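Local coordinates for tyrosyl-tRNA synthetase (Aeropyrum pernix, PDB 2CYA), which probably charges tRNA(Tyr) with its cognate amino acid in two steps, activating tyrosine with ATP and passing it from the adenylate to the acceptor end, at residues A[243-248]-A[258-263]; A[274-279]-A[325-330]; A[183-188]-A[208-213]. All coordinates share one frame; numbering follows the deposited sequence.

Followed from the N terminus, the three contacts close in series, and none nests in or crosses another. Contact 3 comes first, bringing strand 207-211 back beside strand 180-184 after the excursion through helix 188-198, within the central mixed sheet. Contact 1 then closes a short loop, joining the segment directly after the KMSKS motif to helix 254-262. Contact 2 closes a longer one, by way of helix 309-317, and sets helix 275-284 against helix 323-346. Contacts 1 and 2 touch, Ile261 CD1 lying 4.1 Å from Ile279 CD1, and so link these three helices. The centre of contact 3, in the nucleotide-binding fold, is about 24 Å from that of contact 1 and about 22 Å from that of contact 2, with no touch.

Contact 1 of 3, residues A[243-248]-A[258-263]; sequences KPETAV and RRKIRK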
loop_
_atom_site.group_PDB
_atom_site.type_symbol
_atom_site.label_atom_id
_atom_site.label_comp_id
_atom_site.label_asym_id
_atom_site.label_seq_id
_atom_site.Cartn_x
_atom_site.Cartn_y
_atom_site.Cartn_z
ATOM N N LYS A 243 -8.179 -29.258 -6.154
ATOM C CA LYS A 243 -8.663 -30.544 -6.667
ATOM C C LYS A 243 -9.604 -31.129 -5.615
ATOM O O LYS A 243 -9.159 -31.732 -4.633
ATOM C CB LYS A 243 -7.495 -31.508 -6.903
ATOM C CG LYS A 243 -6.536 -31.104 -8.020
ATOM C CD LYS A 243 -5.356 -32.069 -8.099
ATOM C CE LYS A 243 -5.831 -33.511 -8.265
ATOM N NZ LYS A 243 -4.724 -34.495 -8.109
ATOM N N PRO A 244 -10.921 -30.962 -5.816
ATOM C CA PRO A 244 -11.954 -31.453 -4.901
ATOM C C PRO A 244 -11.666 -32.790 -4.243
ATOM O O PRO A 244 -11.862 -32.938 -3.044
ATOM C CB PRO A 244 -13.197 -31.498 -5.781
ATOM C CG PRO A 244 -12.994 -30.312 -6.673
ATOM C CD PRO A 244 -11.533 -30.455 -7.061
ATOM N N GLU A 245 -11.199 -33.758 -5.027
ATOM C CA GLU A 245 -10.913 -35.094 -4.506
ATOM C C GLU A 245 -9.734 -35.181 -3.542
ATOM O O GLU A 245 -9.568 -36.195 -2.862
ATOM C CB GLU A 245 -10.695 -36.076 -5.660
ATOM C CG GLU A 245 -11.949 -36.378 -6.462
ATOM C CD GLU A 245 -12.979 -37.159 -5.663
ATOM O OE1 GLU A 245 -12.648 -38.269 -5.186
ATOM O OE2 GLU A 245 -14.119 -36.662 -5.516
ATOM N N THR A 246 -8.912 -34.137 -3.485
ATOM C CA THR A 246 -7.763 -34.146 -2.585
ATOM C C THR A 246 -8.043 -33.418 -1.277
ATOM O O THR A 246 -7.146 -33.267 -0.442
ATOM C CB THR A 246 -6.540 -33.482 -3.222
ATOM O OG1 THR A 246 -6.806 -32.085 -3.428
ATOM C CG2 THR A 246 -6.208 -34.165 -4.541
ATOM N N ALA A 247 -9.281 -32.954 -1.113
ATOM C CA ALA A 247 -9.671 -32.246 0.095
ATOM C C ALA A 247 -11.078 -32.634 0.546
ATOM O O ALA A 247 -11.984 -32.815 -0.270
ATOM C CB ALA A 247 -9.597 -30.748 -0.141
ATOM N N VAL A 248 -11.262 -32.751 1.852
ATOM C CA VAL A 248 -12.561 -33.090 2.392
ATOM C C VAL A 248 -13.220 -31.798 2.859
ATOM O O VAL A 248 -12.717 -31.131 3.765
ATOM C CB VAL A 248 -12.422 -34.072 3.573
ATOM C CG1 VAL A 248 -13.797 -34.431 4.129
ATOM C CG2 VAL A 248 -11.690 -35.328 3.099
ATOM N N ARG A 258 -15.933 -41.201 2.384
ATOM C CA ARG A 258 -15.449 -42.577 2.297
ATOM C C ARG A 258 -14.581 -42.777 1.045
ATOM O O ARG A 258 -13.541 -43.446 1.097
ATOM C CB ARG A 258 -16.626 -43.552 2.250
ATOM C CG ARG A 258 -17.175 -43.914 3.612
ATOM C CD ARG A 258 -18.429 -44.743 3.510
ATOM N NE ARG A 258 -19.084 -44.795 4.816
ATOM C CZ ARG A 258 -20.353 -44.469 5.039
ATOM N NH1 ARG A 258 -20.832 -44.545 6.269
ATOM N NH2 ARG A 258 -21.144 -44.092 4.041
ATOM N N ARG A 259 -15.016 -42.195 -0.071
ATOM C CA ARG A 259 -14.285 -42.317 -1.332
ATOM C C ARG A 259 -12.933 -41.610 -1.248
ATOM O O ARG A 259 -11.887 -42.215 -1.501
ATOM C CB ARG A 259 -15.088 -41.714 -2.491
ATOM C CG ARG A 259 -14.382 -41.786 -3.857
ATOM C CD ARG A 259 -14.826 -40.627 -4.740
ATOM N NE ARG A 259 -16.254 -40.389 -4.561
ATOM C CZ ARG A 259 -16.819 -39.194 -4.396
ATOM N NH1 ARG A 259 -18.134 -39.121 -4.234
ATOM N NH2 ARG A 259 -16.091 -38.086 -4.393
ATOM N N LYS A 260 -12.965 -40.329 -0.884
ATOM C CA LYS A 260 -11.745 -39.537 -0.779
ATOM C C LYS A 260 -10.729 -40.134 0.179
ATOM O O LYS A 260 -9.537 -40.128 -0.106
ATOM C CB LYS A 260 -12.077 -38.101 -0.362
ATOM C CG LYS A 260 -12.860 -37.332 -1.413
ATOM C CD LYS A 260 -13.147 -35.903 -0.940
ATOM C CE LYS A 260 -13.993 -35.136 -1.935
ATOM N NZ LYS A 260 -14.071 -33.701 -1.523
ATOM N N ILE A 261 -11.183 -40.643 1.316
ATOM C CA ILE A 261 -10.249 -41.237 2.269
ATOM C C ILE A 261 -9.726 -42.592 1.758
ATOM O O ILE A 261 -8.541 -42.904 1.882
ATOM C CB ILE A 261 -10.918 -41.423 3.645
ATOM C CG1 ILE A 261 -11.276 -40.047 4.232
ATOM C CG2 ILE A 261 -10.002 -42.205 4.570
ATOM C CD1 ILE A 261 -10.101 -39.096 4.370
ATOM N N ARG A 262 -10.615 -43.389 1.176
ATOM C CA ARG A 262 -10.238 -44.695 0.640
ATOM C C ARG A 262 -9.119 -44.546 -0.408
ATOM O O ARG A 262 -8.170 -45.315 -0.425
ATOM C CB ARG A 262 -11.474 -45.370 0.029
ATOM C CG ARG A 262 -11.256 -46.780 -0.517
ATOM C CD ARG A 262 -12.595 -47.448 -0.871
ATOM N NE ARG A 262 -13.332 -46.703 -1.889
ATOM C CZ ARG A 262 -14.549 -46.188 -1.723
ATOM N NH1 ARG A 262 -15.198 -46.332 -0.572
ATOM N NH2 ARG A 262 -15.116 -45.514 -2.717
ATOM N N LYS A 263 -9.229 -43.533 -1.256
ATOM C CA LYS A 263 -8.236 -43.275 -2.298
ATOM C C LYS A 263 -7.011 -42.483 -1.820
ATOM O O LYS A 263 -6.075 -42.257 -2.586
ATOM C CB LYS A 263 -8.887 -42.491 -3.439
ATOM C CG LYS A 263 -9.989 -43.231 -4.188
ATOM C CD LYS A 263 -10.559 -42.332 -5.278
ATOM C CE LYS A 263 -11.467 -43.103 -6.232
ATOM N NZ LYS A 263 -12.037 -42.219 -7.300
HETATM O O HOH W 1 -8.655 -38.769 -2.055
#
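Lys260, on helix 254-262, reaches to the 3-10 turn 244-246, which begins two residues after the KMSKS motif of this class I synthetase, and ties it to the helix through the carbonyls of Pro244, in the turn, and Ala247, just after it. Its CB already lies 4.0 Å from Glu245 O. CG stands anti to the carbonyl carbon (chi1 -66°) and passes 3.8 Å from Glu245 O, with the side chain of Val248 near the next methylene. From there the chain runs fully extended: CD comes 3.4 Å from Ala247 O, and CE lies 3.3 Å from Pro244 O. The ammonium then binds both carbonyls. Lys260 NZ meets Ala247 O at 2.6 Å, almost in line with the C=O bond (164°). Lys260 NZ also donates to Pro244 O at 2.8 Å, from above the carbonyl plane. Ala247 N donates to Pro244 O from the other face, giving this oxygen two donors. Asp252, outside the two segments, adds a salt bridge to NZ, which would offset the charge of this buried ammonium. Ala247 lies near His49 and Lys241, inferred ATP ligands, which places the grip of Lys260 beside the nucleotide site. Farther out, the side chains of Glu245 and Arg259 cross at about a right angle. Arg259 NH2 reaches Glu245 OE2 at 2.7 Å, a salt bridge whose hydrogen bond is bent and weak, while Asp256 holds NH1 of the same guanidinium in a second salt bridge. The carboxylate and guanidinium planes of the Glu245-Arg259 pair stand 34° apart, with Glu245 OE1 3.2 Å from Arg259 CD.

Contact 2 of 3, residues A[274-279]-A[325-330]; sequences NPVLEI and DLKNAV
A helix-helix packing joins the first turn of helix 275-284 to helix 323-346, with Val276 facing Leu326, Lys327 and Val330. Both helices belong to the helical region that follows the KMSKS loop in the chain, the part that in tyrosyl-tRNA synthetases of this type probably contributes to anticodon recognition. The axes of the short segments approach to 10.4 Å and run at 40° to each other. Val276 works with both its methyls. CG1, anti to the backbone N (chi1 -177°), lies 3.9 Å from Leu326 CD2 as the two side chains slide past each other in opposite directions, and the same methyl meets Val330 CG2 at 4.1 Å. CG2 turns instead to the aliphatic chain of Lys327, which crosses it at about a right angle with CD 4.1 Å away; the amine of Lys327 goes on to the carbonyl of Arg262. Leu326 CD2 also receives Leu277: the bond from the backbone to the side chain of Leu277 starts away from the other helix, yet its CD2 methyl comes within 3.6 Å of Leu326 CD2. One turn on from Val276, Ile279 CG2 rests 3.9 Å from Val330 CG1. Tyr309, Leu312 and Tyr316 of helix 309-317 pack on Leu277, extending the apolar cluster, and Ile261 of helix 254-262 touches both Ile279 and Lys327. The helix start is fixed by Asn274 at the N-cap, whose OD1 accepts from Leu277 N at 3.2 Å, the donor standing well above the plane of the side-chain carbonyl, and more weakly from Val276 N. No hydrogen bond crosses between the segments, so their union rests on the fit of methyls and methylenes and lacks the directionality of polar bonds.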
loop_
_atom_site.group_PDB
_atom_site.type_symbol
_atom_site.label_atom_id
_atom_site.label_comp_id
_atom_site.label_asym_id
_atom_site.label_seq_id
_atom_site.Cartn_x
_atom_site.Cartn_y
_atom_site.Cartn_z
ATOM N N ASN A 274 2.028 -38.525 5.419
ATOM C CA ASN A 274 0.799 -39.308 5.433
ATOM C C ASN A 274 -0.374 -38.445 5.941
ATOM O O ASN A 274 -0.490 -38.191 7.142
ATOM C CB ASN A 274 0.991 -40.522 6.344
ATOM C CG ASN A 274 -0.179 -41.484 6.295
ATOM O OD1 ASN A 274 -1.300 -41.096 5.957
ATOM N ND2 ASN A 274 0.073 -42.748 6.646
ATOM N N PRO A 275 -1.257 -37.997 5.030
ATOM C CA PRO A 275 -2.424 -37.160 5.357
ATOM C C PRO A 275 -3.462 -37.875 6.227
ATOM O O PRO A 275 -4.131 -37.251 7.055
ATOM C CB PRO A 275 -3.008 -36.801 3.988
ATOM C CG PRO A 275 -1.888 -37.101 3.010
ATOM C CD PRO A 275 -1.238 -38.321 3.597
ATOM N N VAL A 276 -3.594 -39.183 6.029
ATOM C CA VAL A 276 -4.546 -39.971 6.790
ATOM C C VAL A 276 -4.166 -39.947 8.259
ATOM O O VAL A 276 -5.026 -39.814 9.133
ATOM C CB VAL A 276 -4.600 -41.429 6.282
ATOM C CG1 VAL A 276 -5.657 -42.208 7.056
ATOM C CG2 VAL A 276 -4.922 -41.435 4.785
ATOM N N LEU A 277 -2.875 -40.068 8.531
ATOM C CA LEU A 277 -2.404 -40.026 9.907
ATOM C C LEU A 277 -2.524 -38.595 10.463
ATOM O O LEU A 277 -2.893 -38.408 11.617
ATOM C CB LEU A 277 -0.950 -40.520 9.992
ATOM C CG LEU A 277 -0.776 -42.039 10.058
ATOM C CD1 LEU A 277 0.694 -42.394 10.268
ATOM C CD2 LEU A 277 -1.598 -42.582 11.226
ATOM N N GLU A 278 -2.221 -37.596 9.641
ATOM C CA GLU A 278 -2.326 -36.202 10.070
ATOM C C GLU A 278 -3.764 -35.909 10.484
ATOM O O GLU A 278 -4.000 -35.252 11.490
ATOM C CB GLU A 278 -1.937 -35.248 8.937
ATOM C CG GLU A 278 -0.503 -35.401 8.463
ATOM C CD GLU A 278 -0.161 -34.464 7.319
ATOM O OE1 GLU A 278 -1.039 -34.185 6.472
ATOM O OE2 GLU A 278 0.997 -34.013 7.261
ATOM N N ILE A 279 -4.727 -36.385 9.698
ATOM C CA ILE A 279 -6.128 -36.162 10.035
ATOM C C ILE A 279 -6.421 -36.799 11.395
ATOM O O ILE A 279 -7.069 -36.191 12.257
ATOM C CB ILE A 279 -7.051 -36.771 8.973
ATOM C CG1 ILE A 279 -6.961 -35.942 7.691
ATOM C CG2 ILE A 279 -8.480 -36.911 9.527
ATOM C CD1 ILE A 279 -7.673 -36.534 6.511
ATOM N N ASP A 325 -7.165 -50.539 6.862
ATOM C CA ASP A 325 -7.912 -50.571 8.116
ATOM C C ASP A 325 -7.930 -49.192 8.773
ATOM O O ASP A 325 -8.908 -48.818 9.423
ATOM C CB ASP A 325 -7.310 -51.592 9.088
ATOM C CG ASP A 325 -7.707 -53.024 8.755
ATOM O OD1 ASP A 325 -8.920 -53.272 8.523
ATOM O OD2 ASP A 325 -6.804 -53.894 8.743
ATOM N N LEU A 326 -6.835 -48.451 8.612
ATOM C CA LEU A 326 -6.740 -47.110 9.172
ATOM C C LEU A 326 -7.707 -46.221 8.385
ATOM O O LEU A 326 -8.494 -45.480 8.971
ATOM C CB LEU A 326 -5.299 -46.582 9.054
ATOM C CG LEU A 326 -5.023 -45.174 9.602
ATOM C CD1 LEU A 326 -5.135 -45.162 11.126
ATOM C CD2 LEU A 326 -3.638 -44.739 9.182
ATOM N N LYS A 327 -7.658 -46.330 7.056
ATOM C CA LYS A 327 -8.530 -45.560 6.170
ATOM C C LYS A 327 -10.004 -45.637 6.585
ATOM O O LYS A 327 -10.646 -44.612 6.811
ATOM C CB LYS A 327 -8.422 -46.071 4.735
ATOM C CG LYS A 327 -7.068 -45.923 4.076
ATOM C CD LYS A 327 -6.968 -44.639 3.307
ATOM C CE LYS A 327 -5.872 -44.711 2.250
ATOM N NZ LYS A 327 -6.141 -45.726 1.191
ATOM N N ASN A 328 -10.537 -46.854 6.660
ATOM C CA ASN A 328 -11.933 -47.052 7.027
ATOM C C ASN A 328 -12.276 -46.432 8.353
ATOM O O ASN A 328 -13.299 -45.765 8.477
ATOM C CB ASN A 328 -12.287 -48.546 7.093
ATOM C CG ASN A 328 -12.639 -49.119 5.743
ATOM O OD1 ASN A 328 -12.878 -50.317 5.617
ATOM N ND2 ASN A 328 -12.673 -48.268 4.722
ATOM N N ALA A 329 -11.428 -46.678 9.347
ATOM C CA ALA A 329 -11.659 -46.163 10.691
ATOM C C ALA A 329 -11.601 -44.642 10.736
ATOM O O ALA A 329 -12.378 -44.009 11.451
ATOM C CB ALA A 329 -10.634 -46.752 11.669
ATOM N N VAL A 330 -10.669 -44.059 9.992
ATOM C CA VAL A 330 -10.544 -42.611 9.974
ATOM C C VAL A 330 -11.733 -42.028 9.228
ATOM O O VAL A 330 -12.330 -41.052 9.668
ATOM C CB VAL A 330 -9.192 -42.183 9.325
ATOM C CG1 VAL A 330 -9.235 -40.712 8.866
ATOM C CG2 VAL A 330 -8.066 -42.384 10.348
#

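Contact 3 of 3, residues A[183-188]-A[208-213]; sequences GGMDQR and AIHTPI. With SO4 (sulfate ion), chain D.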
loop_
_atom_site.group_PDB
_atom_site.type_symbol
_atom_site.label_atom_id
_atom_site.label_comp_id
_atom_site.label_asym_id
_atom_site.label_seq_id
_atom_site.Cartn_x
_atom_site.Cartn_y
_atom_site.Cartn_z
ATOM N N GLY A 183 -1.627 -18.828 13.395
ATOM C CA GLY A 183 -1.789 -19.064 11.980
ATOM C C GLY A 183 -1.131 -20.360 11.562
ATOM O O GLY A 183 -0.378 -20.967 12.331
ATOM N N GLY A 184 -1.419 -20.798 10.340
ATOM C CA GLY A 184 -0.808 -22.007 9.838
ATOM C C GLY A 184 0.650 -21.706 9.557
ATOM O O GLY A 184 1.070 -20.542 9.559
ATOM N N MET A 185 1.434 -22.742 9.305
ATOM C CA MET A 185 2.850 -22.554 9.007
ATOM C C MET A 185 3.054 -21.752 7.745
ATOM O O MET A 185 4.149 -21.262 7.499
ATOM C CB MET A 185 3.554 -23.902 8.867
ATOM C CG MET A 185 3.941 -24.514 10.189
ATOM S SD MET A 185 5.182 -23.512 11.055
ATOM C CE MET A 185 6.704 -24.133 10.335
ATOM N N ASP A 186 2.013 -21.618 6.929
ATOM C CA ASP A 186 2.140 -20.830 5.706
ATOM C C ASP A 186 2.154 -19.325 6.011
ATOM O O ASP A 186 2.385 -18.508 5.113
ATOM C CB ASP A 186 1.020 -21.182 4.699
ATOM C CG ASP A 186 -0.383 -20.938 5.249
ATOM O OD1 ASP A 186 -0.599 -21.089 6.464
ATOM O OD2 ASP A 186 -1.290 -20.613 4.461
ATOM N N GLN A 187 1.930 -18.956 7.275
ATOM C CA GLN A 187 1.939 -17.540 7.660
ATOM C C GLN A 187 3.262 -17.179 8.331
ATOM O O GLN A 187 3.474 -16.019 8.666
ATOM C CB GLN A 187 0.837 -17.215 8.686
ATOM C CG GLN A 187 -0.534 -17.754 8.395
ATOM C CD GLN A 187 -1.340 -16.848 7.499
ATOM O OE1 GLN A 187 -0.888 -16.474 6.413
ATOM N NE2 GLN A 187 -2.552 -16.490 7.946
ATOM N N ARG A 188 4.142 -18.159 8.537
ATOM C CA ARG A 188 5.385 -17.892 9.262
ATOM C C ARG A 188 6.224 -16.757 8.714
ATOM O O ARG A 188 6.755 -15.957 9.475
ATOM C CB ARG A 188 6.244 -19.157 9.361
ATOM C CG ARG A 188 6.872 -19.574 8.045
ATOM C CD ARG A 188 7.225 -21.060 8.014
ATOM N NE ARG A 188 7.385 -21.526 6.633
ATOM C CZ ARG A 188 8.299 -21.060 5.785
ATOM N NH1 ARG A 188 9.152 -20.110 6.171
ATOM N NH2 ARG A 188 8.361 -21.538 4.545
ATOM N N ALA A 208 4.476 -15.653 17.751
ATOM C CA ALA A 208 3.884 -16.358 16.621
ATOM C C ALA A 208 3.583 -17.828 16.941
ATOM O O ALA A 208 4.502 -18.593 17.259
ATOM C CB ALA A 208 4.834 -16.280 15.397
ATOM N N ILE A 209 2.314 -18.227 16.827
ATOM C CA ILE A 209 1.909 -19.620 17.099
ATOM C C ILE A 209 1.394 -20.261 15.821
ATOM O O ILE A 209 0.335 -19.889 15.301
ATOM C CB ILE A 209 0.804 -19.702 18.194
ATOM C CG1 ILE A 209 1.344 -19.175 19.524
ATOM C CG2 ILE A 209 0.329 -21.154 18.356
ATOM C CD1 ILE A 209 0.298 -18.936 20.565
ATOM N N HIS A 210 2.138 -21.244 15.330
ATOM C CA HIS A 210 1.801 -21.907 14.085
ATOM C C HIS A 210 1.239 -23.322 14.196
ATOM O O HIS A 210 1.830 -24.199 14.842
ATOM C CB HIS A 210 3.042 -21.893 13.185
ATOM C CG HIS A 210 3.574 -20.514 12.943
ATOM N ND1 HIS A 210 4.918 -20.217 12.932
ATOM C CD2 HIS A 210 2.929 -19.335 12.751
ATOM C CE1 HIS A 210 5.081 -18.918 12.745
ATOM N NE2 HIS A 210 3.888 -18.359 12.630
ATOM N N THR A 211 0.097 -23.516 13.538
ATOM C CA THR A 211 -0.597 -24.788 13.486
ATOM C C THR A 211 -0.186 -25.555 12.223
ATOM O O THR A 211 0.231 -24.959 11.226
ATOM C CB THR A 211 -2.120 -24.574 13.468
ATOM O OG1 THR A 211 -2.469 -23.689 12.399
ATOM C CG2 THR A 211 -2.573 -23.974 14.785
ATOM N N PRO A 212 -0.288 -26.891 12.258
ATOM C CA PRO A 212 0.077 -27.729 11.111
ATOM C C PRO A 212 -0.905 -27.608 9.943
ATOM O O PRO A 212 -2.091 -27.364 10.130
ATOM C CB PRO A 212 0.104 -29.142 11.712
ATOM C CG PRO A 212 -0.969 -29.070 12.761
ATOM C CD PRO A 212 -0.706 -27.714 13.410
ATOM N N ILE A 213 -0.394 -27.784 8.736
ATOM C CA ILE A 213 -1.209 -27.701 7.537
ATOM C C ILE A 213 -1.361 -29.112 6.991
ATOM O O ILE A 213 -0.391 -29.679 6.484
ATOM C CB ILE A 213 -0.516 -26.804 6.473
ATOM C CG1 ILE A 213 -0.489 -25.351 6.966
ATOM C CG2 ILE A 213 -1.233 -26.911 5.123
ATOM C CD1 ILE A 213 0.387 -24.432 6.137
HETATM S S SO4 D . -4.303 -20.438 7.584
HETATM O O1 SO4 D . -4.339 -19.183 8.454
HETATM O O2 SO4 D . -2.981 -21.145 7.859
HETATM O O3 SO4 D . -5.333 -21.290 8.040
HETATM O O4 SO4 D . -4.199 -19.962 6.246
#
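The side chain of Met185 crosses that of His210 at about a right angle, its sulfur SD lying 3.4 Å from His210 CB and oblique to the imidazole, 4.5 Å from the ring centroid. The chain bends at chi2 (-65°), which brings SD to His210 CB. Arg188 approaches the same ring with its backbone N over one face, and its CB comes 3.6 Å from His210 CE1, while Gly183 O lies at the ring edge, in plane. Both ring nitrogens are used: ND1 bonds to Glu19 of the neighbouring antiparallel strand, NE2 to His191 of helix 188-198, whose ring lies nearly parallel to it. These bonds fix the rotation of the imidazole. The backbones that carry these side chains include the paired parallel strands of a beta-alpha-beta unit in the Rossmann-type catalytic domain of class I synthetases. Gly183 N donates to Ile209 O at 2.9 Å, and Gly183 O receives Thr211 N at the same length; a weak bond from Met185 N to Thr211 O continues the ladder just as the first strand gives way to the 3-10 turn 185-187. From that turn, Asp186 meets Ile213, the two side chains again nearly perpendicular. Ile213 CD1 sits 3.3 Å from Asp186 N. With CG between backbone N and carbonyl carbon (chi1 59°), the carboxylate is set beside the same methyl, Asp186 OD1 lying 3.5 Å from Ile213 CD1. A sulfate, probably from the crystallisation liquor, lies beside Gly184, Asp186 and Gln187, a predicted tyrosine ligand. Gly184 N makes a weak hydrogen bond to its O2, and Gln187 NE2 stands 3.3 Å from its O1. Gln187 OE1 accepts a hydrogen bond from Gln169, another predicted tyrosine ligand.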